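PDB 5DLK: TqaA from Penicillium aethiopicum, which is a fungal nonribosomal peptide synthetase, probably with ligase activity, represented here by a mutant of its condensation-like CT domain, the part linked to peptide macrocyclization. Local coordinates for residues 89-94 and 194-199; 424-429 and 433-438. All blocks are in the same frame, centred on the assembly; numbering follows the deposited sequence.

Contact 1: 89-94 and 194-199; sequences QSLVDR and AAIYNQ
Between residues 89-94 and 194-199 the backbones come nearest at S90 and I196, CA to CA 7.3 Å. Helix 81-94 and helix 186-197 both end here, and the contact is small, burying 135 Å² in all. I196 carries most of it. Its two branches reach the other helix at different places. I196 CG2 meets CB of S90 at 3.7 Å. The longer branch ends in I196 CD1, which lies against the backbone of the same helix, 3.9 Å from N of L91. CG1 stands anti to the carbonyl carbon (chi1 -69°) and CD1 continues extended from it, which carries CD1 forward onto the backbone N and CA of L91. The side chain of L91 adds a looser apolar contact, CD1 to CD1 of I196 at 4.4 Å. S90 offers carbon to I196, while its OG bonds back to O of E86 in its own helix.

Away from the contact, Q89 NE2 donates to D93 OD1 at 3.0 Å, meeting the carboxylate on its syn side and 32° out of its plane. Beyond I196, helix 186-197 stops in a Schellman motif, with Q199 at positive phi.

R94 extends over helix 186-197 and forms a salt bridge with D192 one turn before I196. L91 also packs on L189, D192 and F193, and I196 and Y197 touch T87. The contact thus joins the C-terminal ends of two helices. Q89 further ties helix 81-94 to the segment at L117 and V119, between strands 108-115 and 122-125.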
ATOM      1  N   GLN A  89       0.624  16.190 -17.504  1.00 27.65           N
ATOM      2  CA  GLN A  89       1.848  15.868 -18.220  1.00 31.48           C
ATOM      3  C   GLN A  89       3.058  16.081 -17.313  1.00 29.25           C
ATOM      4  O   GLN A  89       3.932  15.216 -17.216  1.00 29.05           O
ATOM      5  CB  GLN A  89       1.976  16.715 -19.487  1.00 31.82           C
ATOM      6  CG  GLN A  89       3.267  16.485 -20.244  1.00 28.86           C
ATOM      7  CD  GLN A  89       3.322  15.142 -20.939  1.00 33.60           C
ATOM      8  OE1 GLN A  89       2.456  14.816 -21.754  1.00 32.71           O
ATOM      9  NE2 GLN A  89       4.355  14.350 -20.624  1.00 31.55           N
ATOM     10  N   SER A  90       3.096  17.219 -16.630  1.00 31.76           N
ATOM     11  CA  SER A  90       4.263  17.575 -15.824  1.00 31.59           C
ATOM     12  C   SER A  90       4.404  16.666 -14.602  1.00 31.29           C
ATOM     13  O   SER A  90       5.520  16.381 -14.159  1.00 29.48           O
ATOM     14  CB  SER A  90       4.186  19.037 -15.376  1.00 34.38           C
ATOM     15  OG  SER A  90       4.298  19.897 -16.498  1.00 39.16           O
ATOM     16  N   LEU A  91       3.273  16.230 -14.055  1.00 29.97           N
ATOM     17  CA  LEU A  91       3.301  15.304 -12.928  1.00 29.40           C
ATOM     18  C   LEU A  91       3.964  13.984 -13.332  1.00 28.52           C
ATOM     19  O   LEU A  91       4.828  13.465 -12.613  1.00 28.70           O
ATOM     20  CB  LEU A  91       1.894  15.059 -12.393  1.00 27.64           C
ATOM     21  CG  LEU A  91       1.847  14.235 -11.100  1.00 27.13           C
ATOM     22  CD1 LEU A  91       2.379  15.034  -9.912  1.00 28.94           C
ATOM     23  CD2 LEU A  91       0.426  13.754 -10.838  1.00 26.99           C
ATOM     24  N   VAL A  92       3.583  13.459 -14.491  1.00 24.96           N
ATOM     25  CA  VAL A  92       4.134  12.203 -14.981  1.00 28.14           C
ATOM     26  C   VAL A  92       5.614  12.352 -15.364  1.00 30.23           C
ATOM     27  O   VAL A  92       6.421  11.448 -15.122  1.00 27.42           O
ATOM     28  CB  VAL A  92       3.313  11.684 -16.158  1.00 26.97           C
ATOM     29  CG1 VAL A  92       3.931  10.429 -16.749  1.00 27.91           C
ATOM     30  CG2 VAL A  92       1.887  11.412 -15.688  1.00 27.14           C
ATOM     31  N   ASP A  93       5.976  13.502 -15.936  1.00 29.02           N
ATOM     32  CA  ASP A  93       7.384  13.836 -16.155  1.00 26.66           C
ATOM     33  C   ASP A  93       8.205  13.716 -14.867  1.00 29.01           C
ATOM     34  O   ASP A  93       9.304  13.156 -14.862  1.00 31.37           O
ATOM     35  CB  ASP A  93       7.525  15.265 -16.705  1.00 29.17           C
ATOM     36  CG  ASP A  93       6.948  15.426 -18.094  1.00 37.19           C
ATOM     37  OD1 ASP A  93       6.784  14.411 -18.812  1.00 35.18           O
ATOM     38  OD2 ASP A  93       6.665  16.582 -18.476  1.00 40.88           O
ATOM     39  N   ARG A  94       7.667  14.254 -13.781  1.00 29.06           N
ATOM     40  CA  ARG A  94       8.380  14.327 -12.512  1.00 32.53           C
ATOM     41  C   ARG A  94       8.595  12.971 -11.820  1.00 34.17           C
ATOM     42  O   ARG A  94       9.648  12.748 -11.221  1.00 29.92           O
ATOM     43  CB  ARG A  94       7.635  15.274 -11.564  1.00 27.33           C
ATOM     44  CG  ARG A  94       8.244  15.386 -10.167  1.00 31.73           C
ATOM     45  CD  ARG A  94       7.521  16.450  -9.360  1.00 31.49           C
ATOM     46  NE  ARG A  94       7.963  16.531  -7.968  1.00 35.17           N
ATOM     47  CZ  ARG A  94       9.108  17.083  -7.571  1.00 40.22           C
ATOM     48  NH1 ARG A  94       9.419  17.116  -6.279  1.00 40.37           N
ATOM     49  NH2 ARG A  94       9.952  17.599  -8.463  1.00 38.44           N
ATOM     50  N   ALA A 194      -0.967  20.037  -7.307  1.00 31.70           N
ATOM     51  CA  ALA A 194      -1.439  21.377  -6.992  1.00 34.25           C
ATOM     52  C   ALA A 194      -0.332  22.409  -7.192  1.00 37.44           C
ATOM     53  O   ALA A 194      -0.564  23.465  -7.785  1.00 34.36           O
ATOM     54  CB  ALA A 194      -1.965  21.429  -5.585  1.00 33.32           C
ATOM     55  N   ALA A 195       0.869  22.094  -6.717  1.00 34.52           N
ATOM     56  CA  ALA A 195       2.007  22.998  -6.839  1.00 37.72           C
ATOM     57  C   ALA A 195       2.359  23.276  -8.299  1.00 38.54           C
ATOM     58  O   ALA A 195       2.696  24.407  -8.656  1.00 42.07           O
ATOM     59  CB  ALA A 195       3.225  22.430  -6.095  1.00 37.27           C
ATOM     60  N   ILE A 196       2.271  22.252  -9.145  1.00 35.32           N
ATOM     61  CA  ILE A 196       2.591  22.417 -10.557  1.00 36.69           C
ATOM     62  C   ILE A 196       1.526  23.278 -11.232  1.00 42.07           C
ATOM     63  O   ILE A 196       1.851  24.193 -11.996  1.00 39.44           O
ATOM     64  CB  ILE A 196       2.708  21.072 -11.279  1.00 34.74           C
ATOM     65  CG1 ILE A 196       3.955  20.325 -10.797  1.00 37.60           C
ATOM     66  CG2 ILE A 196       2.754  21.274 -12.794  1.00 38.03           C
ATOM     67  CD1 ILE A 196       4.016  18.883 -11.260  1.00 33.60           C
ATOM     68  N   TYR A 197       0.260  22.997 -10.931  1.00 39.24           N
ATOM     69  CA  TYR A 197      -0.840  23.822 -11.421  1.00 37.88           C
ATOM     70  C   TYR A 197      -0.713  25.268 -10.923  1.00 43.63           C
ATOM     71  O   TYR A 197      -0.920  26.217 -11.684  1.00 44.31           O
ATOM     72  CB  TYR A 197      -2.182  23.229 -10.990  1.00 36.22           C
ATOM     73  CG  TYR A 197      -3.389  24.020 -11.450  1.00 37.10           C
ATOM     74  CD1 TYR A 197      -3.987  23.756 -12.674  1.00 37.28           C
ATOM     75  CD2 TYR A 197      -3.931  25.023 -10.657  1.00 36.93           C
ATOM     76  CE1 TYR A 197      -5.095  24.472 -13.099  1.00 38.97           C
ATOM     77  CE2 TYR A 197      -5.034  25.742 -11.072  1.00 41.34           C
ATOM     78  CZ  TYR A 197      -5.613  25.461 -12.293  1.00 37.19           C
ATOM     79  OH  TYR A 197      -6.710  26.177 -12.712  1.00 41.49           O
ATOM     80  N   ASN A 198      -0.375  25.428  -9.646  1.00 38.45           N
ATOM     81  CA  ASN A 198      -0.237  26.755  -9.038  1.00 43.15           C
ATOM     82  C   ASN A 198       1.055  27.458  -9.434  1.00 45.10           C
ATOM     83  O   ASN A 198       1.326  28.574  -8.983  1.00 46.97           O
ATOM     84  CB  ASN A 198      -0.292  26.661  -7.518  1.00 40.51           C
ATOM     85  CG  ASN A 198      -1.643  26.253  -7.008  1.00 41.68           C
ATOM     86  OD1 ASN A 198      -2.650  26.382  -7.701  1.00 41.94           O
ATOM     87  ND2 ASN A 198      -1.678  25.758  -5.776  1.00 41.71           N
ATOM     88  N   GLN A 199       1.848  26.783 -10.261  1.00 45.47           N
ATOM     89  CA  GLN A 199       3.145  27.271 -10.711  1.00 48.35           C
ATOM     90  C   GLN A 199       4.070  27.613  -9.543  1.00 52.12           C
ATOM     91  O   GLN A 199       4.732  28.650  -9.528  1.00 53.62           O
ATOM     92  CB  GLN A 199       2.957  28.474 -11.633  1.00 50.16           C
ATOM     93  CG  GLN A 199       2.212  28.112 -12.907  1.00 56.10           C
ATOM     94  CD  GLN A 199       1.894  29.313 -13.768  1.00 62.49           C
ATOM     95  OE1 GLN A 199       1.356  30.315 -13.289  1.00 60.89           O
ATOM     96  NE2 GLN A 199       2.233  29.223 -15.050  1.00 64.83           N
TER

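Contact 2: 424-429 and 433-438; sequences IFTEPH and LEVQVC. With EDO (1,2-ethanediol), chain F.
E427 and Q436 lean across each other on one face of a beta hairpin, their carboxylate and amide planes 52° apart. E427 CD lies 3.4 Å from Q436 NE2. Q436 NE2 donates to E434 OE2 at 2.8 Å, and the oxygen receives it on its anti lone pair. H429 NE2 donates to E427 OE1 at 2.9 Å, and one water donates to both E427 OE2 and Q436 OE1. The bond to E434 and the water fix the rotation of the Q436 amide, while H429 holds the E427 carboxylate. These bonds may also ease the closeness of E427 OE1 and E434 OE2, 4.2 Å apart. F425 shares this face. At the ring edge, F425 CE2 lies 4.1 Å from CB of C438.

The opposite face is mostly apolar; T426 OG1 there is hydrogen-bonded to H390 ND1. T426 and V435 stand side by side, CG2 to CG2 at 4.0 Å. L433 CD1 comes against P428, 3.7 Å from its CA; CG anti to the backbone N (chi1 176°) starts that turn.

Four backbone bonds join the antiparallel strands at F425-Q436 and E427-E434. Strand 386-390 flanks one side of the hairpin and strand 265-272 the other. Helix 446-465 packs on V435 and V437, while W267 and F269 touch Q436.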
ATOM      1  N   ILE A 424      -6.426  -7.236   8.458  1.00 13.80           N
ATOM      2  CA  ILE A 424      -7.047  -6.400   9.471  1.00 16.44           C
ATOM      3  C   ILE A 424      -6.472  -5.007   9.331  1.00 17.02           C
ATOM      4  O   ILE A 424      -5.294  -4.807   9.566  1.00 16.75           O
ATOM      5  CB  ILE A 424      -6.796  -6.903  10.900  1.00 16.31           C
ATOM      6  CG1 ILE A 424      -7.431  -8.286  11.102  1.00 16.38           C
ATOM      7  CG2 ILE A 424      -7.372  -5.887  11.917  1.00 18.92           C
ATOM      8  CD1 ILE A 424      -7.122  -8.930  12.452  1.00 19.64           C
ATOM      9  N   PHE A 425      -7.294  -4.053   8.910  1.00 14.97           N
ATOM     10  CA  PHE A 425      -6.868  -2.663   8.843  1.00 15.46           C
ATOM     11  C   PHE A 425      -7.457  -1.900  10.024  1.00 17.95           C
ATOM     12  O   PHE A 425      -8.594  -2.162  10.420  1.00 20.96           O
ATOM     13  CB  PHE A 425      -7.328  -1.983   7.553  1.00 17.11           C
ATOM     14  CG  PHE A 425      -6.855  -2.646   6.288  1.00 18.51           C
ATOM     15  CD1 PHE A 425      -5.609  -2.355   5.758  1.00 19.22           C
ATOM     16  CD2 PHE A 425      -7.679  -3.541   5.611  1.00 19.55           C
ATOM     17  CE1 PHE A 425      -5.184  -2.962   4.558  1.00 17.23           C
ATOM     18  CE2 PHE A 425      -7.264  -4.132   4.421  1.00 17.22           C
ATOM     19  CZ  PHE A 425      -6.018  -3.844   3.904  1.00 17.48           C
ATOM     20  N   THR A 426      -6.720  -0.937  10.561  1.00 15.22           N
ATOM     21  CA  THR A 426      -7.281  -0.073  11.616  1.00 15.44           C
ATOM     22  C   THR A 426      -7.073   1.384  11.216  1.00 20.65           C
ATOM     23  O   THR A 426      -5.977   1.780  10.862  1.00 17.16           O
ATOM     24  CB  THR A 426      -6.650  -0.337  13.002  1.00 15.81           C
ATOM     25  OG1 THR A 426      -5.222  -0.443  12.878  1.00 18.11           O
ATOM     26  CG2 THR A 426      -7.194  -1.612  13.603  1.00 17.28           C
ATOM     27  N   GLU A 427      -8.151   2.171  11.234  1.00 17.97           N
ATOM     28  CA  GLU A 427      -8.094   3.575  10.843  1.00 19.69           C
ATOM     29  C   GLU A 427      -8.418   4.447  12.045  1.00 22.48           C
ATOM     30  O   GLU A 427      -9.517   4.339  12.602  1.00 24.23           O
ATOM     31  CB  GLU A 427      -9.085   3.881   9.718  1.00 21.36           C
ATOM     32  CG  GLU A 427      -8.637   3.416   8.356  1.00 25.58           C
ATOM     33  CD  GLU A 427      -9.552   3.905   7.247  1.00 31.92           C
ATOM     34  OE1 GLU A 427     -10.637   4.439   7.551  1.00 30.21           O
ATOM     35  OE2 GLU A 427      -9.171   3.747   6.075  1.00 34.52           O
ATOM     36  N   PRO A 428      -7.463   5.290  12.457  1.00 21.95           N
ATOM     37  CA  PRO A 428      -7.597   6.124  13.653  1.00 23.60           C
ATOM     38  C   PRO A 428      -8.262   7.461  13.355  1.00 30.19           C
ATOM     39  O   PRO A 428      -7.567   8.462  13.239  1.00 32.32           O
ATOM     40  CB  PRO A 428      -6.147   6.319  14.100  1.00 26.13           C
ATOM     41  CG  PRO A 428      -5.378   6.306  12.826  1.00 26.32           C
ATOM     42  CD  PRO A 428      -6.111   5.375  11.880  1.00 23.86           C
ATOM     43  N   HIS A 429      -9.587   7.470  13.242  1.00 30.39           N
ATOM     44  CA  HIS A 429     -10.338   8.709  13.058  1.00 30.17           C
ATOM     45  C   HIS A 429     -10.494   9.466  14.370  1.00 32.82           C
ATOM     46  O   HIS A 429     -10.217   8.938  15.450  1.00 33.97           O
ATOM     47  CB  HIS A 429     -11.709   8.417  12.464  1.00 29.09           C
ATOM     48  CG  HIS A 429     -11.647   7.794  11.108  1.00 37.68           C
ATOM     49  ND1 HIS A 429     -11.414   8.527   9.962  1.00 39.70           N
ATOM     50  CD2 HIS A 429     -11.754   6.505  10.714  1.00 32.41           C
ATOM     51  CE1 HIS A 429     -11.398   7.716   8.919  1.00 37.36           C
ATOM     52  NE2 HIS A 429     -11.596   6.482   9.350  1.00 35.96           N
ATOM     53  N   LEU A 433     -11.854   4.646  16.431  1.00 21.39           N
ATOM     54  CA  LEU A 433     -10.861   3.777  15.789  1.00 19.44           C
ATOM     55  C   LEU A 433     -11.670   2.722  15.071  1.00 19.25           C
ATOM     56  O   LEU A 433     -12.476   2.024  15.682  1.00 19.30           O
ATOM     57  CB  LEU A 433      -9.893   3.148  16.805  1.00 18.75           C
ATOM     58  CG  LEU A 433      -8.879   2.157  16.201  1.00 20.56           C
ATOM     59  CD1 LEU A 433      -7.778   2.892  15.467  1.00 22.40           C
ATOM     60  CD2 LEU A 433      -8.278   1.239  17.267  1.00 20.30           C
ATOM     61  N   GLU A 434     -11.501   2.623  13.759  1.00 19.01           N
ATOM     62  CA  GLU A 434     -12.286   1.662  12.998  1.00 16.73           C
ATOM     63  C   GLU A 434     -11.474   0.417  12.682  1.00 17.23           C
ATOM     64  O   GLU A 434     -10.435   0.507  12.035  1.00 19.81           O
ATOM     65  CB  GLU A 434     -12.794   2.300  11.712  1.00 20.82           C
ATOM     66  CG  GLU A 434     -13.841   1.471  11.025  1.00 25.99           C
ATOM     67  CD  GLU A 434     -14.504   2.240   9.905  1.00 28.57           C
ATOM     68  OE1 GLU A 434     -15.496   2.950  10.179  1.00 34.45           O
ATOM     69  OE2 GLU A 434     -14.005   2.154   8.773  1.00 29.37           O
ATOM     70  N   VAL A 435     -11.930  -0.727  13.176  1.00 18.02           N
ATOM     71  CA  VAL A 435     -11.310  -2.001  12.869  1.00 19.08           C
ATOM     72  C   VAL A 435     -12.004  -2.550  11.626  1.00 20.76           C
ATOM     73  O   VAL A 435     -13.228  -2.688  11.596  1.00 24.08           O
ATOM     74  CB  VAL A 435     -11.412  -2.983  14.070  1.00 20.81           C
ATOM     75  CG1 VAL A 435     -10.869  -4.366  13.718  1.00 19.41           C
ATOM     76  CG2 VAL A 435     -10.720  -2.392  15.315  1.00 20.57           C
ATOM     77  N   GLN A 436     -11.224  -2.835  10.589  1.00 16.60           N
ATOM     78  CA  GLN A 436     -11.772  -3.314   9.333  1.00 16.96           C
ATOM     79  C   GLN A 436     -11.190  -4.680   9.021  1.00 22.06           C
ATOM     80  O   GLN A 436      -9.974  -4.856   9.051  1.00 24.74           O
ATOM     81  CB  GLN A 436     -11.441  -2.340   8.201  1.00 19.90           C
ATOM     82  CG  GLN A 436     -11.699  -0.874   8.562  1.00 22.09           C
ATOM     83  CD  GLN A 436     -11.181   0.085   7.507  1.00 26.60           C
ATOM     84  OE1 GLN A 436     -10.309  -0.264   6.712  1.00 27.48           O
ATOM     85  NE2 GLN A 436     -11.725   1.300   7.488  1.00 28.01           N
ATOM     86  N   VAL A 437     -12.043  -5.646   8.722  1.00 16.50           N
ATOM     87  CA  VAL A 437     -11.567  -6.948   8.280  1.00 17.09           C
ATOM     88  C   VAL A 437     -11.886  -7.097   6.800  1.00 18.08           C
ATOM     89  O   VAL A 437     -13.020  -6.806   6.368  1.00 17.33           O
ATOM     90  CB  VAL A 437     -12.222  -8.095   9.080  1.00 16.77           C
ATOM     91  CG1 VAL A 437     -11.822  -9.446   8.489  1.00 17.05           C
ATOM     92  CG2 VAL A 437     -11.862  -7.990  10.572  1.00 20.30           C
ATOM     93  N   CYS A 438     -10.894  -7.535   6.025  1.00 16.44           N
ATOM     94  CA  CYS A 438     -11.096  -7.758   4.593  1.00 16.92           C
ATOM     95  C   CYS A 438     -10.579  -9.136   4.206  1.00 17.03           C
ATOM     96  O   CYS A 438      -9.387  -9.449   4.378  1.00 16.54           O
ATOM     97  CB  CYS A 438     -10.385  -6.684   3.764  1.00 15.96           C
ATOM     98  SG  CYS A 438     -10.741  -6.839   1.980  1.00 19.81           S
TER
HETATM   99  C1  EDO F 502     -13.089   0.723   3.187  1.00 42.77           C
HETATM  100  O1  EDO F 502     -11.930   0.899   4.017  1.00 46.38           O
HETATM  101  C2  EDO F 502     -12.658   0.407   1.757  1.00 41.48           C
HETATM  102  O2  EDO F 502     -13.660  -0.404   1.125  1.00 47.77           O
HETATM  103  O   HOH W   1      -8.245   1.135   5.617  1.00 28.21           O

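Overall arrangement
Contact 1 and contact 2 belong to the same condensation-family domain but to different parts of it. Their centres are 33 Å apart and their nearest atoms about 22 Å, so they do not touch. Along the chain, contact 1 is complete before contact 2 begins. The two share no helix or strand. Contact 1 is plain helix packing in the earlier part of the chain, away from the known phosphopantetheine-binding residues. Contact 2 is a hairpin in the six-stranded mixed sheet of the later part, which borders that binding region. The side chain of P428 is about 6 Å from that of N392, which binds phosphopantetheine in another structure of this protein; the ligand is absent here.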